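Local coordinates for protein 6-phosphogluconate dehydratase (Shewanella oneidensis, PDB 2GP4) that probably catalyses the dehydration of 6-phosphogluconate to 2-keto-3-deoxy-6-phosphogluconate, seen here in a form lacking its iron-sulfur cluster, at residues 491-503 against 547-559. Numbering follows the deposited sequence.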
# COMPACT_ATOMS: atom_id res chain seq x y z
N VAL A 491 -4.85 -7.67 -26.62
CA VAL A 491 -5.02 -7.21 -25.26
C VAL A 491 -5.93 -8.21 -24.55
O VAL A 491 -7.10 -8.35 -24.90
CB VAL A 491 -5.59 -5.76 -25.20
CG1 VAL A 491 -5.83 -5.33 -23.75
CG2 VAL A 491 -4.66 -4.79 -25.90
N VAL A 492 -5.37 -8.93 -23.57
CA VAL A 492 -6.15 -9.88 -22.78
C VAL A 492 -6.97 -9.15 -21.70
O VAL A 492 -6.42 -8.54 -20.78
CB VAL A 492 -5.25 -10.96 -22.13
CG1 VAL A 492 -6.06 -11.91 -21.26
CG2 VAL A 492 -4.48 -11.73 -23.20
N VAL A 493 -8.29 -9.20 -21.86
CA VAL A 493 -9.23 -8.54 -20.95
C VAL A 493 -9.78 -9.56 -19.97
O VAL A 493 -10.40 -10.55 -20.37
CB VAL A 493 -10.40 -7.88 -21.73
CG1 VAL A 493 -11.48 -7.34 -20.77
CG2 VAL A 493 -9.89 -6.78 -22.67
N VAL A 494 -9.55 -9.31 -18.69
CA VAL A 494 -10.04 -10.17 -17.63
C VAL A 494 -11.05 -9.39 -16.79
O VAL A 494 -10.69 -8.48 -16.04
CB VAL A 494 -8.90 -10.69 -16.74
CG1 VAL A 494 -9.42 -11.74 -15.77
CG2 VAL A 494 -7.75 -11.25 -17.59
N LYS A 495 -12.32 -9.74 -16.92
CA LYS A 495 -13.37 -9.00 -16.24
C LYS A 495 -13.98 -9.81 -15.10
O LYS A 495 -13.65 -10.99 -14.92
CB LYS A 495 -14.43 -8.52 -17.24
CG LYS A 495 -15.07 -9.63 -18.06
CD LYS A 495 -16.21 -9.09 -18.88
CE LYS A 495 -16.95 -10.21 -19.58
NZ LYS A 495 -17.99 -9.65 -20.50
N GLY A 496 -14.85 -9.16 -14.32
CA GLY A 496 -15.48 -9.77 -13.15
C GLY A 496 -14.49 -10.04 -12.03
O GLY A 496 -14.64 -11.01 -11.28
N GLN A 497 -13.49 -9.17 -11.91
CA GLN A 497 -12.41 -9.38 -10.95
C GLN A 497 -12.29 -8.22 -9.97
O GLN A 497 -11.35 -8.16 -9.18
CB GLN A 497 -11.07 -9.61 -11.68
CG GLN A 497 -11.04 -10.77 -12.68
CD GLN A 497 -11.50 -12.10 -12.10
OE1 GLN A 497 -11.07 -12.52 -11.03
NE2 GLN A 497 -12.39 -12.79 -12.83
N GLY A 498 -13.24 -7.30 -10.02
CA GLY A 498 -13.25 -6.15 -9.13
C GLY A 498 -13.71 -6.48 -7.72
O GLY A 498 -14.11 -7.62 -7.45
N PRO A 499 -13.64 -5.50 -6.80
CA PRO A 499 -14.11 -5.65 -5.43
C PRO A 499 -15.52 -6.26 -5.32
O PRO A 499 -15.71 -7.21 -4.57
CB PRO A 499 -14.11 -4.21 -4.91
CG PRO A 499 -13.02 -3.56 -5.66
CD PRO A 499 -13.05 -4.16 -7.04
N LYS A 500 -16.47 -5.72 -6.09
CA LYS A 500 -17.87 -6.15 -5.98
C LYS A 500 -18.12 -7.53 -6.60
O LYS A 500 -18.97 -8.28 -6.12
CB LYS A 500 -18.81 -5.12 -6.61
CG LYS A 500 -18.89 -3.78 -5.88
CD LYS A 500 -20.08 -2.96 -6.38
CE LYS A 500 -20.12 -1.55 -5.79
NZ LYS A 500 -18.99 -0.70 -6.28
N ALA A 501 -17.38 -7.86 -7.65
CA ALA A 501 -17.59 -9.12 -8.36
C ALA A 501 -17.23 -10.33 -7.52
O ALA A 501 -18.06 -11.21 -7.31
CB ALA A 501 -16.83 -9.12 -9.67
N ASN A 502 -15.98 -10.38 -7.06
CA ASN A 502 -15.46 -11.52 -6.31
C ASN A 502 -14.49 -11.13 -5.18
O ASN A 502 -13.64 -11.92 -4.78
CB ASN A 502 -14.80 -12.52 -7.28
CG ASN A 502 -13.67 -11.91 -8.10
OD1 ASN A 502 -13.36 -10.72 -7.99
ND2 ASN A 502 -13.04 -12.74 -8.94
N GLY A 503 -14.60 -9.91 -4.67
CA GLY A 503 -13.75 -9.45 -3.58
C GLY A 503 -12.34 -9.10 -3.99
O GLY A 503 -11.46 -8.96 -3.15
N PRO A 547 -15.34 2.12 -13.96
CA PRO A 547 -16.17 1.14 -13.23
C PRO A 547 -15.88 -0.30 -13.62
O PRO A 547 -15.59 -0.58 -14.79
CB PRO A 547 -17.60 1.53 -13.63
CG PRO A 547 -17.51 2.93 -14.12
CD PRO A 547 -16.17 3.00 -14.81
N GLU A 548 -15.95 -1.21 -12.65
CA GLU A 548 -15.75 -2.64 -12.92
C GLU A 548 -16.89 -3.19 -13.78
O GLU A 548 -17.89 -2.50 -14.02
CB GLU A 548 -15.57 -3.45 -11.62
CG GLU A 548 -16.76 -3.54 -10.68
CD GLU A 548 -16.49 -4.50 -9.51
OE1 GLU A 548 -16.18 -4.02 -8.40
OE2 GLU A 548 -16.57 -5.73 -9.71
N ALA A 549 -16.73 -4.42 -14.27
CA ALA A 549 -17.69 -5.02 -15.19
C ALA A 549 -19.12 -5.01 -14.64
O ALA A 549 -20.03 -4.49 -15.28
CB ALA A 549 -17.26 -6.43 -15.60
N ILE A 550 -19.31 -5.56 -13.44
CA ILE A 550 -20.65 -5.64 -12.84
C ILE A 550 -21.20 -4.30 -12.32
O ILE A 550 -22.36 -4.22 -11.92
CB ILE A 550 -20.74 -6.73 -11.73
CG1 ILE A 550 -19.91 -6.36 -10.50
CG2 ILE A 550 -20.38 -8.12 -12.29
CD1 ILE A 550 -20.38 -7.04 -9.23
N ASP A 551 -20.37 -3.26 -12.34
CA ASP A 551 -20.83 -1.90 -12.06
C ASP A 551 -21.25 -1.17 -13.34
O ASP A 551 -21.60 0.01 -13.31
CB ASP A 551 -19.78 -1.10 -11.30
CG ASP A 551 -19.97 -1.16 -9.79
OD1 ASP A 551 -21.13 -1.11 -9.32
OD2 ASP A 551 -18.96 -1.25 -9.05
N GLY A 552 -21.22 -1.88 -14.47
CA GLY A 552 -21.67 -1.33 -15.75
C GLY A 552 -20.57 -0.66 -16.56
O GLY A 552 -20.85 0.05 -17.52
N GLY A 553 -19.33 -0.88 -16.16
CA GLY A 553 -18.18 -0.30 -16.85
C GLY A 553 -18.05 -0.82 -18.27
O GLY A 553 -18.37 -1.98 -18.55
N LEU A 554 -17.55 0.04 -19.15
CA LEU A 554 -17.40 -0.27 -20.57
C LEU A 554 -16.65 -1.58 -20.83
O LEU A 554 -16.78 -2.18 -21.90
CB LEU A 554 -16.74 0.90 -21.31
CG LEU A 554 -17.09 1.07 -22.79
CD1 LEU A 554 -18.58 1.37 -22.97
CD2 LEU A 554 -16.23 2.15 -23.44
N ILE A 555 -15.86 -2.03 -19.86
CA ILE A 555 -15.19 -3.34 -19.93
C ILE A 555 -16.18 -4.51 -20.13
O ILE A 555 -15.83 -5.51 -20.75
CB ILE A 555 -14.28 -3.59 -18.69
CG1 ILE A 555 -13.51 -4.91 -18.85
CG2 ILE A 555 -15.10 -3.55 -17.40
CD1 ILE A 555 -12.50 -5.19 -17.76
N ALA A 556 -17.40 -4.36 -19.62
CA ALA A 556 -18.43 -5.39 -19.72
C ALA A 556 -18.96 -5.57 -21.14
O ALA A 556 -19.46 -6.64 -21.49
CB ALA A 556 -19.59 -5.10 -18.75
N LYS A 557 -18.86 -4.52 -21.96
CA LYS A 557 -19.35 -4.55 -23.34
C LYS A 557 -18.30 -4.95 -24.37
O LYS A 557 -18.64 -5.29 -25.51
CB LYS A 557 -19.99 -3.22 -23.72
CG LYS A 557 -21.40 -3.03 -23.16
CD LYS A 557 -22.04 -1.76 -23.66
CE LYS A 557 -23.45 -1.60 -23.10
NZ LYS A 557 -24.14 -0.42 -23.68
N VAL A 558 -17.03 -4.93 -23.97
CA VAL A 558 -15.91 -5.30 -24.85
C VAL A 558 -16.15 -6.70 -25.43
O VAL A 558 -16.54 -7.62 -24.72
CB VAL A 558 -14.55 -5.26 -24.11
CG1 VAL A 558 -13.40 -5.55 -25.08
CG2 VAL A 558 -14.33 -3.91 -23.45
N GLN A 559 -15.93 -6.84 -26.74
CA GLN A 559 -16.09 -8.12 -27.42
C GLN A 559 -14.76 -8.53 -28.03
O GLN A 559 -13.91 -7.67 -28.27
CB GLN A 559 -17.17 -8.02 -28.51
CG GLN A 559 -18.58 -7.80 -27.97
CD GLN A 559 -19.64 -7.64 -29.05
OE1 GLN A 559 -19.37 -7.80 -30.25
NE2 GLN A 559 -20.87 -7.34 -28.63
O HOH W 1 -19.88 -8.78 -19.11
O HOH W 2 -16.76 -7.68 -22.09
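The Glu548 carboxylate sits at the start of the short helix 499-502, against Lys500 and Ala501. Its OE1 takes the backbone N-H of Lys500 (Lys500 N to Glu548 OE1 2.9 Å) on the syn side, 17° out of the carboxylate plane. OE2 accepts a weak bond from Ala501 N. Gly498, at the N-cap, has no side chain, which lets Glu548 OE2 lie 3.4 Å from Gly498 CA. The positive helix start probably stabilises the charge of this buried acid.

Lys500 can be followed outward. Its CB touches Ile550 CD1 at 3.6 Å and also packs on Glu548 OE1. CG lies 3.7 Å from Glu548 OE1, with Asp551 OD2 a little farther off on the same side. CD and CE lie near both Asp551 oxygens, the two side chains crossing at about a right angle. The chain then bends at its last torsion (chi4 68°), and Lys500 NZ meets the syn lone pair of Asp551 OD2 at 2.8 Å in a salt bridge. Leu611 O is a second partner of NZ. An alanine here would keep the backbone bond to Glu548 but would probably leave Asp551 without its positive mate.

Further along, Lys495 CB rests on Ala549 CB and Ile555 CD1. Its NZ hydrogen-bonds Thr588 OG1 and two waters, one of which donates to Ala556 O. Val493 CG1 packs on Ile555 CG1 at 3.7 Å. The contact joins central strand 490-494 and a helix N-terminus held by a carboxylate to the loop linking strands 541-546 and 563-567 in the mainly beta C-terminal domain.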